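Local coordinates for carboxylesterase (Ferroplasma acidiphilum, PDB 3WJ2), which hydrolyses carboxylic esters as an alpha/beta-hydrolase carboxylesterase, its family being broadly linked to lipase-like activity as well, at residues B[6-11]-B[277-282]; B[96-101]-B[283-288]; B[183-188]-B[243-248]. All coordinates share one frame; numbering follows the deposited sequence.

Contact 1 of 3, residues B[6-11]-B[277-282]; sequences MVDPDF and IGMIHG
Phe11 lays its ring against Ile280 and Met279, so the segment ahead of helix 12-20 rests on the end of strand 271-280. Take the phenylalanine from its root: CB touches Ile280 CD1 at 3.9 Å, and CG and CD1 meet both CG1 and CD1 of the same isoleucine, with CE1 also near CG1. Ile280 CG1 stands over the middle of the ring, 3.7 Å from its centroid, a CH-pi contact; it gets there because chi1 of 56° sets CG1 between the backbone N and the carbonyl carbon. CD2 and CE2 approach Gly278 O, which lies at the ring edge near its plane. CE2 also reaches the Met279 methyl, and at the tip CZ lies 3.7 Å from Met279 SD. That sulfur sits in the ring plane at the edge, a Met-aromatic contact. Val7 adds CG1 against Ile280 CG2, the two side chains crossing at about a right angle.

The backbones are joined by Asp8 N to Gly278 O, 3.0 Å and almost straight at 171°. Asp8 OD1 takes the amide of Asp10 at 2.9 Å, closing an Asx turn, whereas OD2 makes a salt bridge to Arg265 of the second subunit; this ties the N-terminal segment to the subunit interface. Met279 also packs on Ala293 and Ile296 of helix 291-303, while Phe11 touches Asp286 in the loop between that helix and strand 271-280.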
loop_
_atom_site.group_PDB
_atom_site.type_symbol
_atom_site.label_atom_id
_atom_site.label_comp_id
_atom_site.label_asym_id
_atom_site.label_seq_id
_atom_site.Cartn_x
_atom_site.Cartn_y
_atom_site.Cartn_z
ATOM N N MET B 6 -11.289 0.575 -6.880
ATOM C CA MET B 6 -11.677 -0.227 -8.008
ATOM C C MET B 6 -12.402 -1.547 -7.564
ATOM O O MET B 6 -12.084 -2.634 -8.047
ATOM C CB MET B 6 -10.470 -0.586 -8.830
ATOM C CG MET B 6 -9.861 0.634 -9.507
ATOM S SD MET B 6 -10.919 1.424 -10.770
ATOM C CE MET B 6 -10.808 0.503 -12.284
ATOM N N VAL B 7 -13.307 -1.383 -6.602
ATOM C CA VAL B 7 -14.177 -2.551 -6.150
ATOM C C VAL B 7 -14.838 -3.162 -7.389
ATOM O O VAL B 7 -15.361 -2.443 -8.304
ATOM C CB VAL B 7 -15.177 -2.041 -5.094
ATOM C CG1 VAL B 7 -16.207 -3.184 -4.776
ATOM C CG2 VAL B 7 -14.509 -1.681 -3.751
ATOM N N ASP B 8 -14.900 -4.490 -7.517
ATOM C CA ASP B 8 -15.473 -5.168 -8.699
ATOM C C ASP B 8 -16.982 -4.686 -8.802
ATOM O O ASP B 8 -17.683 -4.635 -7.782
ATOM C CB ASP B 8 -15.465 -6.712 -8.442
ATOM C CG ASP B 8 -15.906 -7.481 -9.618
ATOM O OD1 ASP B 8 -17.075 -7.225 -10.135
ATOM O OD2 ASP B 8 -15.188 -8.314 -10.173
ATOM N N PRO B 9 -17.373 -4.240 -10.008
ATOM C CA PRO B 9 -18.719 -3.603 -10.072
ATOM C C PRO B 9 -19.839 -4.548 -9.773
ATOM O O PRO B 9 -20.978 -4.031 -9.433
ATOM C CB PRO B 9 -18.792 -3.083 -11.491
ATOM C CG PRO B 9 -17.224 -2.800 -11.845
ATOM C CD PRO B 9 -16.522 -3.958 -11.154
ATOM N N ASP B 10 -19.618 -5.881 -9.845
ATOM C CA ASP B 10 -20.580 -6.845 -9.324
ATOM C C ASP B 10 -21.046 -6.569 -7.901
ATOM O O ASP B 10 -22.185 -6.957 -7.522
ATOM C CB ASP B 10 -20.112 -8.301 -9.430
ATOM C CG ASP B 10 -19.949 -8.785 -10.836
ATOM O OD1 ASP B 10 -20.495 -8.200 -11.800
ATOM O OD2 ASP B 10 -19.321 -9.840 -11.010
ATOM N N PHE B 11 -20.265 -5.896 -7.072
ATOM C CA PHE B 11 -20.711 -5.610 -5.687
ATOM C C PHE B 11 -21.473 -4.278 -5.528
ATOM O O PHE B 11 -21.799 -3.925 -4.416
ATOM C CB PHE B 11 -19.492 -5.580 -4.729
ATOM C CG PHE B 11 -18.786 -6.910 -4.700
ATOM C CD1 PHE B 11 -19.430 -8.018 -4.152
ATOM C CD2 PHE B 11 -17.468 -7.026 -5.177
ATOM C CE1 PHE B 11 -18.809 -9.312 -4.100
ATOM C CE2 PHE B 11 -16.818 -8.325 -5.171
ATOM C CZ PHE B 11 -17.495 -9.438 -4.603
ATOM N N ILE B 277 -8.487 -9.790 -5.993
ATOM C CA ILE B 277 -8.388 -8.392 -6.500
ATOM C C ILE B 277 -9.820 -7.884 -6.744
ATOM O O ILE B 277 -10.646 -8.573 -7.356
ATOM C CB ILE B 277 -7.513 -8.393 -7.717
ATOM C CG1 ILE B 277 -6.056 -8.665 -7.251
ATOM C CG2 ILE B 277 -7.520 -6.944 -8.370
ATOM C CD1 ILE B 277 -5.197 -9.179 -8.433
ATOM N N GLY B 278 -10.096 -6.719 -6.206
ATOM C CA GLY B 278 -11.455 -6.139 -6.338
ATOM C C GLY B 278 -12.487 -6.718 -5.427
ATOM O O GLY B 278 -13.676 -6.326 -5.520
ATOM N N MET B 279 -12.166 -7.687 -4.570
ATOM C CA MET B 279 -13.199 -8.281 -3.730
ATOM C C MET B 279 -13.417 -7.535 -2.392
ATOM O O MET B 279 -12.551 -6.742 -1.953
ATOM C CB MET B 279 -12.764 -9.719 -3.345
ATOM C CG MET B 279 -12.528 -10.602 -4.560
ATOM S SD MET B 279 -14.216 -11.020 -5.262
ATOM C CE MET B 279 -14.112 -10.227 -6.870
ATOM N N ILE B 280 -14.616 -7.733 -1.783
ATOM C CA ILE B 280 -14.983 -7.089 -0.525
ATOM C C ILE B 280 -15.291 -8.185 0.534
ATOM O O ILE B 280 -15.358 -9.401 0.205
ATOM C CB ILE B 280 -16.258 -6.192 -0.678
ATOM C CG1 ILE B 280 -17.405 -7.044 -1.235
ATOM C CG2 ILE B 280 -15.888 -4.961 -1.522
ATOM C CD1 ILE B 280 -18.726 -6.223 -0.995
ATOM N N HIS B 281 -15.453 -7.804 1.799
ATOM C CA HIS B 281 -15.791 -8.789 2.839
ATOM C C HIS B 281 -17.093 -9.483 2.490
ATOM O O HIS B 281 -17.992 -8.860 1.909
ATOM C CB HIS B 281 -15.929 -8.124 4.206
ATOM C CG HIS B 281 -15.739 -9.115 5.333
ATOM N ND1 HIS B 281 -16.769 -9.692 6.078
ATOM C CD2 HIS B 281 -14.594 -9.616 5.824
ATOM C CE1 HIS B 281 -16.242 -10.485 6.978
ATOM N NE2 HIS B 281 -14.937 -10.457 6.873
ATOM N N GLY B 282 -17.131 -10.789 2.649
ATOM C CA GLY B 282 -18.359 -11.530 2.336
ATOM C C GLY B 282 -18.284 -12.061 0.941
ATOM O O GLY B 282 -19.218 -12.725 0.516
HETATM O O HOH W 1 -12.076 -7.268 -9.677
#

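Contact 2 of 3, residues B[96-101]-B[283-288]; sequences DNYCRF and SATDFE
Helix 96-106 meets the loop 283-288 with Tyr98 and Thr285 as the nearest pair, their CA atoms 6.1 Å apart; residues 283-285 coil like a helix but lack its regular bonding. In this alpha/beta-hydrolase fold the loop links strand 271-280 to helix 291-303, and Phe287 points toward helix 96-106. Its CG occupies the position between backbone N and carbonyl carbon (chi1 73°). The ring then forms an offset stack with Phe101, centroids 4.7 Å apart and planes at 24°, with Phe287 CD1 over the middle of the Phe101 ring. The Phe287 ring also meets the helix backbone obliquely: CE2 is 3.6 Å from Tyr98 CA, and CZ approaches Asn97 O.

Tyr98 takes a methyl on its face. Thr285 CG2 is 3.8 Å from the ring centroid, only 10° off the normal, a CH-pi contact, and Ala284 CB touches the phenol near CE1 and OH. The hydroxyl itself is hydrogen-bonded to Tyr81 OH. Arg294, Val297 and Lys298 of helix 291-303 also pack on Phe101.

At the polar margin Asn97 and Glu288 cross at about a right angle, amide and carboxylate planes nearly perpendicular. Asn97 ND2, which also donates to Gly45 O, gives a hydrogen bond of 2.9 Å to the syn lone pair of Glu288 OE2.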
loop_
_atom_site.group_PDB
_atom_site.type_symbol
_atom_site.label_atom_id
_atom_site.label_comp_id
_atom_site.label_asym_id
_atom_site.label_seq_id
_atom_site.Cartn_x
_atom_site.Cartn_y
_atom_site.Cartn_z
ATOM N N ASP B 96 -27.109 -22.431 3.475
ATOM C CA ASP B 96 -27.263 -23.662 2.794
ATOM C C ASP B 96 -26.882 -23.623 1.281
ATOM O O ASP B 96 -26.263 -24.569 0.761
ATOM C CB ASP B 96 -28.790 -24.007 2.984
ATOM C CG ASP B 96 -29.127 -25.436 2.507
ATOM O OD1 ASP B 96 -28.796 -26.449 3.183
ATOM O OD2 ASP B 96 -29.653 -25.485 1.343
ATOM N N ASN B 97 -27.216 -22.539 0.570
ATOM C CA ASN B 97 -26.877 -22.443 -0.861
ATOM C C ASN B 97 -25.290 -22.516 -0.978
ATOM O O ASN B 97 -24.801 -23.274 -1.804
ATOM C CB ASN B 97 -27.317 -21.149 -1.517
ATOM C CG ASN B 97 -28.806 -21.189 -1.938
ATOM O OD1 ASN B 97 -29.561 -22.074 -1.469
ATOM N ND2 ASN B 97 -29.198 -20.272 -2.775
ATOM N N TYR B 98 -24.614 -21.799 -0.076
ATOM C CA TYR B 98 -23.159 -21.753 -0.156
ATOM C C TYR B 98 -22.508 -23.117 0.188
ATOM O O TYR B 98 -21.623 -23.609 -0.499
ATOM C CB TYR B 98 -22.694 -20.671 0.790
ATOM C CG TYR B 98 -21.162 -20.626 0.998
ATOM C CD1 TYR B 98 -20.347 -19.951 0.096
ATOM C CD2 TYR B 98 -20.723 -21.066 2.219
ATOM C CE1 TYR B 98 -18.919 -19.951 0.354
ATOM C CE2 TYR B 98 -19.385 -21.033 2.485
ATOM C CZ TYR B 98 -18.577 -20.433 1.599
ATOM O OH TYR B 98 -17.206 -20.295 1.836
ATOM N N CYS B 99 -22.985 -23.783 1.259
ATOM C CA CYS B 99 -22.465 -25.074 1.604
ATOM C C CYS B 99 -22.683 -26.149 0.550
ATOM O O CYS B 99 -21.850 -26.949 0.276
ATOM C CB CYS B 99 -22.987 -25.507 2.960
ATOM S SG CYS B 99 -22.107 -24.571 4.301
ATOM N N ARG B 100 -23.895 -26.105 -0.043
ATOM C CA ARG B 100 -24.112 -26.923 -1.238
ATOM C C ARG B 100 -23.080 -26.708 -2.359
ATOM O O ARG B 100 -22.552 -27.669 -2.877
ATOM C CB ARG B 100 -25.524 -26.650 -1.788
ATOM C CG ARG B 100 -26.656 -27.288 -0.893
ATOM C CD ARG B 100 -27.904 -26.640 -1.415
ATOM N NE ARG B 100 -29.102 -27.227 -0.802
ATOM C CZ ARG B 100 -29.809 -28.243 -1.316
ATOM N NH1 ARG B 100 -29.490 -28.858 -2.470
ATOM N NH2 ARG B 100 -30.873 -28.676 -0.619
ATOM N N PHE B 101 -22.774 -25.438 -2.657
ATOM C CA PHE B 101 -21.774 -25.145 -3.640
ATOM C C PHE B 101 -20.394 -25.629 -3.255
ATOM O O PHE B 101 -19.708 -26.206 -4.068
ATOM C CB PHE B 101 -21.795 -23.617 -3.871
ATOM C CG PHE B 101 -20.835 -23.159 -4.963
ATOM C CD1 PHE B 101 -21.132 -23.431 -6.316
ATOM C CD2 PHE B 101 -19.658 -22.486 -4.675
ATOM C CE1 PHE B 101 -20.315 -22.993 -7.331
ATOM C CE2 PHE B 101 -18.799 -22.082 -5.711
ATOM C CZ PHE B 101 -19.143 -22.329 -7.042
ATOM N N SER B 283 -17.159 -11.887 0.205
ATOM C CA SER B 283 -17.095 -12.248 -1.220
ATOM C C SER B 283 -17.476 -13.736 -1.450
ATOM O O SER B 283 -18.169 -14.045 -2.414
ATOM C CB SER B 283 -15.747 -12.007 -1.820
ATOM O OG SER B 283 -14.783 -12.688 -0.959
ATOM N N ALA B 284 -17.041 -14.659 -0.598
ATOM C CA ALA B 284 -17.308 -16.080 -0.846
ATOM C C ALA B 284 -18.809 -16.379 -0.789
ATOM O O ALA B 284 -19.224 -17.171 -1.644
ATOM C CB ALA B 284 -16.539 -16.912 0.165
ATOM N N THR B 285 -19.489 -15.814 0.185
ATOM C CA THR B 285 -20.918 -16.097 0.312
ATOM C C THR B 285 -21.623 -15.257 -0.748
ATOM O O THR B 285 -22.854 -15.489 -0.944
ATOM C CB THR B 285 -21.389 -15.948 1.712
ATOM O OG1 THR B 285 -20.915 -14.733 2.279
ATOM C CG2 THR B 285 -20.956 -17.155 2.582
ATOM N N ASP B 286 -20.928 -14.329 -1.405
ATOM C CA ASP B 286 -21.519 -13.609 -2.587
ATOM C C ASP B 286 -21.319 -14.327 -3.903
ATOM O O ASP B 286 -21.416 -13.710 -4.967
ATOM C CB ASP B 286 -20.880 -12.243 -2.666
ATOM C CG ASP B 286 -21.184 -11.382 -1.502
ATOM O OD1 ASP B 286 -22.160 -11.584 -0.751
ATOM O OD2 ASP B 286 -20.367 -10.391 -1.279
ATOM N N PHE B 287 -21.031 -15.622 -3.914
ATOM C CA PHE B 287 -20.713 -16.344 -5.092
ATOM C C PHE B 287 -21.828 -16.340 -6.183
ATOM O O PHE B 287 -21.527 -16.657 -7.323
ATOM C CB PHE B 287 -20.309 -17.812 -4.843
ATOM C CG PHE B 287 -21.501 -18.683 -4.451
ATOM C CD1 PHE B 287 -21.988 -19.622 -5.366
ATOM C CD2 PHE B 287 -22.112 -18.505 -3.210
ATOM C CE1 PHE B 287 -23.124 -20.414 -4.936
ATOM C CE2 PHE B 287 -23.249 -19.238 -2.774
ATOM C CZ PHE B 287 -23.724 -20.218 -3.660
ATOM N N GLU B 288 -23.028 -16.005 -5.745
ATOM C CA GLU B 288 -24.097 -16.005 -6.772
ATOM C C GLU B 288 -24.166 -14.659 -7.451
ATOM O O GLU B 288 -24.964 -14.491 -8.400
ATOM C CB GLU B 288 -25.429 -16.338 -6.068
ATOM C CG GLU B 288 -25.462 -17.740 -5.554
ATOM C CD GLU B 288 -26.502 -17.943 -4.422
ATOM O OE1 GLU B 288 -26.592 -17.089 -3.487
ATOM O OE2 GLU B 288 -27.209 -18.976 -4.423
#

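Contact 3 of 3, residues B[183-188]-B[243-248]; sequences FYPSLA and AIMVTN
Phe183 and Val246 form the apolar centre, where strands 180-183 and 243-248 run parallel as neighbours in the central sheet of the alpha/beta-hydrolase fold. The two side chains lie side by side on the same face of the sheet and point the same way: Phe183 CD1 is 3.9 Å from Val246 CB, and CE1 meets the CG2 branch. Helix 291-303 closes over this face, with Ile296 and Val300 against Val246 and Val300 again on Phe183.

A second apolar patch lies beyond the end of the shorter strand. Met245 has CG anti to its backbone N; the bend at chi2 then brings its sulfur to Pro185 CD at 3.6 Å. A further bend at chi3 sets the methyl CE near Pro185 CG and, more loosely, near Leu187 CD1 at 4.2 Å.

Between the patches Tyr184 N donates a hydrogen bond to Val246 O, 2.7 Å long. After this bond the chain leaves the sheet: Tyr184 has a positive phi (37°), and the two segments head off 95° apart.

Outward lies the polar edge. The Tyr184 ring is set obliquely against the Asn248 amide, planes 50° apart. The Tyr184 side chain touches the probable nucleophile elbow around Ser156 and meets His281 edge-to-face, while its OH is hydrogen-bonded to the backbone N of Ala284. Asn248 is held at both ends of its amide, OD1 by Ser283 OG and ND2 by Asp251 OD2. Its ND2 lies over a face of the tyrosine ring, 3.3 Å from Tyr184 CD2.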
loop_
_atom_site.group_PDB
_atom_site.type_symbol
_atom_site.label_atom_id
_atom_site.label_comp_id
_atom_site.label_asym_id
_atom_site.label_seq_id
_atom_site.Cartn_x
_atom_site.Cartn_y
_atom_site.Cartn_z
ATOM N N PHE B 183 -11.500 -18.432 5.016
ATOM C CA PHE B 183 -11.892 -17.306 4.177
ATOM C C PHE B 183 -12.053 -16.093 5.045
ATOM O O PHE B 183 -12.959 -15.959 5.911
ATOM C CB PHE B 183 -13.352 -17.633 3.555
ATOM C CG PHE B 183 -13.322 -18.614 2.432
ATOM C CD1 PHE B 183 -13.143 -18.180 1.119
ATOM C CD2 PHE B 183 -13.598 -19.987 2.689
ATOM C CE1 PHE B 183 -13.057 -19.135 0.072
ATOM C CE2 PHE B 183 -13.564 -20.948 1.615
ATOM C CZ PHE B 183 -13.337 -20.489 0.314
ATOM N N TYR B 184 -11.112 -15.144 4.815
ATOM C CA TYR B 184 -11.132 -13.835 5.490
ATOM C C TYR B 184 -11.591 -13.860 6.975
ATOM O O TYR B 184 -12.564 -13.174 7.405
ATOM C CB TYR B 184 -11.903 -12.772 4.632
ATOM C CG TYR B 184 -13.227 -13.251 4.071
ATOM C CD1 TYR B 184 -14.358 -13.099 4.841
ATOM C CD2 TYR B 184 -13.233 -13.858 2.810
ATOM C CE1 TYR B 184 -15.616 -13.520 4.247
ATOM C CE2 TYR B 184 -14.419 -14.258 2.200
ATOM C CZ TYR B 184 -15.543 -14.086 2.958
ATOM O OH TYR B 184 -16.791 -14.547 2.404
ATOM N N PRO B 185 -10.792 -14.542 7.868
ATOM C CA PRO B 185 -11.176 -14.575 9.278
ATOM C C PRO B 185 -10.963 -13.189 9.996
ATOM O O PRO B 185 -10.091 -12.393 9.556
ATOM C CB PRO B 185 -10.094 -15.489 9.904
ATOM C CG PRO B 185 -8.942 -15.525 8.876
ATOM C CD PRO B 185 -9.643 -15.358 7.482
ATOM N N SER B 186 -11.699 -12.957 11.069
ATOM C CA SER B 186 -11.354 -11.901 12.042
ATOM C C SER B 186 -10.192 -12.569 12.860
ATOM O O SER B 186 -10.205 -13.799 13.123
ATOM C CB SER B 186 -12.549 -11.408 12.849
ATOM O OG SER B 186 -13.210 -12.597 13.359
ATOM N N LEU B 187 -9.100 -11.902 13.121
ATOM C CA LEU B 187 -8.056 -12.582 13.850
ATOM C C LEU B 187 -7.436 -11.758 15.007
ATOM O O LEU B 187 -6.585 -12.272 15.786
ATOM C CB LEU B 187 -6.897 -12.875 12.927
ATOM C CG LEU B 187 -7.178 -13.968 11.837
ATOM C CD1 LEU B 187 -6.050 -13.831 10.735
ATOM C CD2 LEU B 187 -7.269 -15.331 12.419
ATOM N N ALA B 188 -7.574 -10.456 14.910
ATOM C CA ALA B 188 -6.769 -9.538 15.766
ATOM C C ALA B 188 -7.669 -8.446 16.339
ATOM O O ALA B 188 -8.757 -8.067 15.791
ATOM C CB ALA B 188 -5.613 -8.885 14.910
ATOM N N ALA B 243 -2.533 -24.571 5.780
ATOM C CA ALA B 243 -3.570 -23.549 5.721
ATOM C C ALA B 243 -3.792 -23.117 4.258
ATOM O O ALA B 243 -2.843 -23.085 3.404
ATOM C CB ALA B 243 -3.191 -22.324 6.511
ATOM N N ILE B 244 -5.074 -22.770 3.996
ATOM C CA ILE B 244 -5.418 -21.957 2.798
ATOM C C ILE B 244 -6.060 -20.690 3.366
ATOM O O ILE B 244 -7.049 -20.765 4.129
ATOM C CB ILE B 244 -6.396 -22.662 1.911
ATOM C CG1 ILE B 244 -5.854 -24.029 1.457
ATOM C CG2 ILE B 244 -6.805 -21.765 0.706
ATOM C CD1 ILE B 244 -6.977 -24.936 0.713
ATOM N N MET B 245 -5.545 -19.511 2.946
ATOM C CA MET B 245 -6.020 -18.209 3.444
ATOM C C MET B 245 -6.484 -17.422 2.244
ATOM O O MET B 245 -5.772 -17.298 1.259
ATOM C CB MET B 245 -4.925 -17.372 4.146
ATOM C CG MET B 245 -5.375 -15.961 4.475
ATOM S SD MET B 245 -6.503 -15.926 5.922
ATOM C CE MET B 245 -5.326 -16.194 7.334
ATOM N N VAL B 246 -7.749 -16.949 2.340
ATOM C CA VAL B 246 -8.257 -16.049 1.254
ATOM C C VAL B 246 -8.567 -14.740 1.920
ATOM O O VAL B 246 -9.299 -14.628 2.887
ATOM C CB VAL B 246 -9.602 -16.649 0.715
ATOM C CG1 VAL B 246 -10.173 -15.693 -0.350
ATOM C CG2 VAL B 246 -9.312 -18.096 0.114
ATOM N N THR B 247 -7.991 -13.669 1.372
ATOM C CA THR B 247 -8.324 -12.310 1.826
ATOM C C THR B 247 -8.903 -11.554 0.629
ATOM O O THR B 247 -8.885 -12.009 -0.524
ATOM C CB THR B 247 -6.978 -11.550 2.253
ATOM O OG1 THR B 247 -6.240 -11.228 1.074
ATOM C CG2 THR B 247 -6.141 -12.509 3.108
ATOM N N ASN B 248 -9.517 -10.427 0.994
ATOM C CA ASN B 248 -10.174 -9.594 -0.069
ATOM C C ASN B 248 -9.441 -8.248 -0.117
ATOM O O ASN B 248 -9.148 -7.676 0.929
ATOM C CB ASN B 248 -11.595 -9.279 0.399
ATOM C CG ASN B 248 -12.400 -10.570 0.648
ATOM O OD1 ASN B 248 -12.598 -11.351 -0.263
ATOM N ND2 ASN B 248 -12.854 -10.747 1.858
#

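In the fold
From the N terminus, residues 6-11 wait until 277-282, near the end of the last strand, before contact 1 closes the longest loop, 265 residues lying between its segments. Helix segment 96-101 opens contact 2 inside that loop, but its partner 283-288 comes just after 277-282, so contacts 1 and 2 cross. Contact 3, joining 183-188 to 243-248, is nested within both loops. Strands 243-248 and 271-280 are neighbours in the sheet, which relates contacts 1 and 3 directly. Contacts 1 and 2 tie the N-terminal segment and helix 96-106 to the continuous run 277-288, while contact 3 joins two neighbouring strands whose ends touch that run through Tyr184 and Asn248.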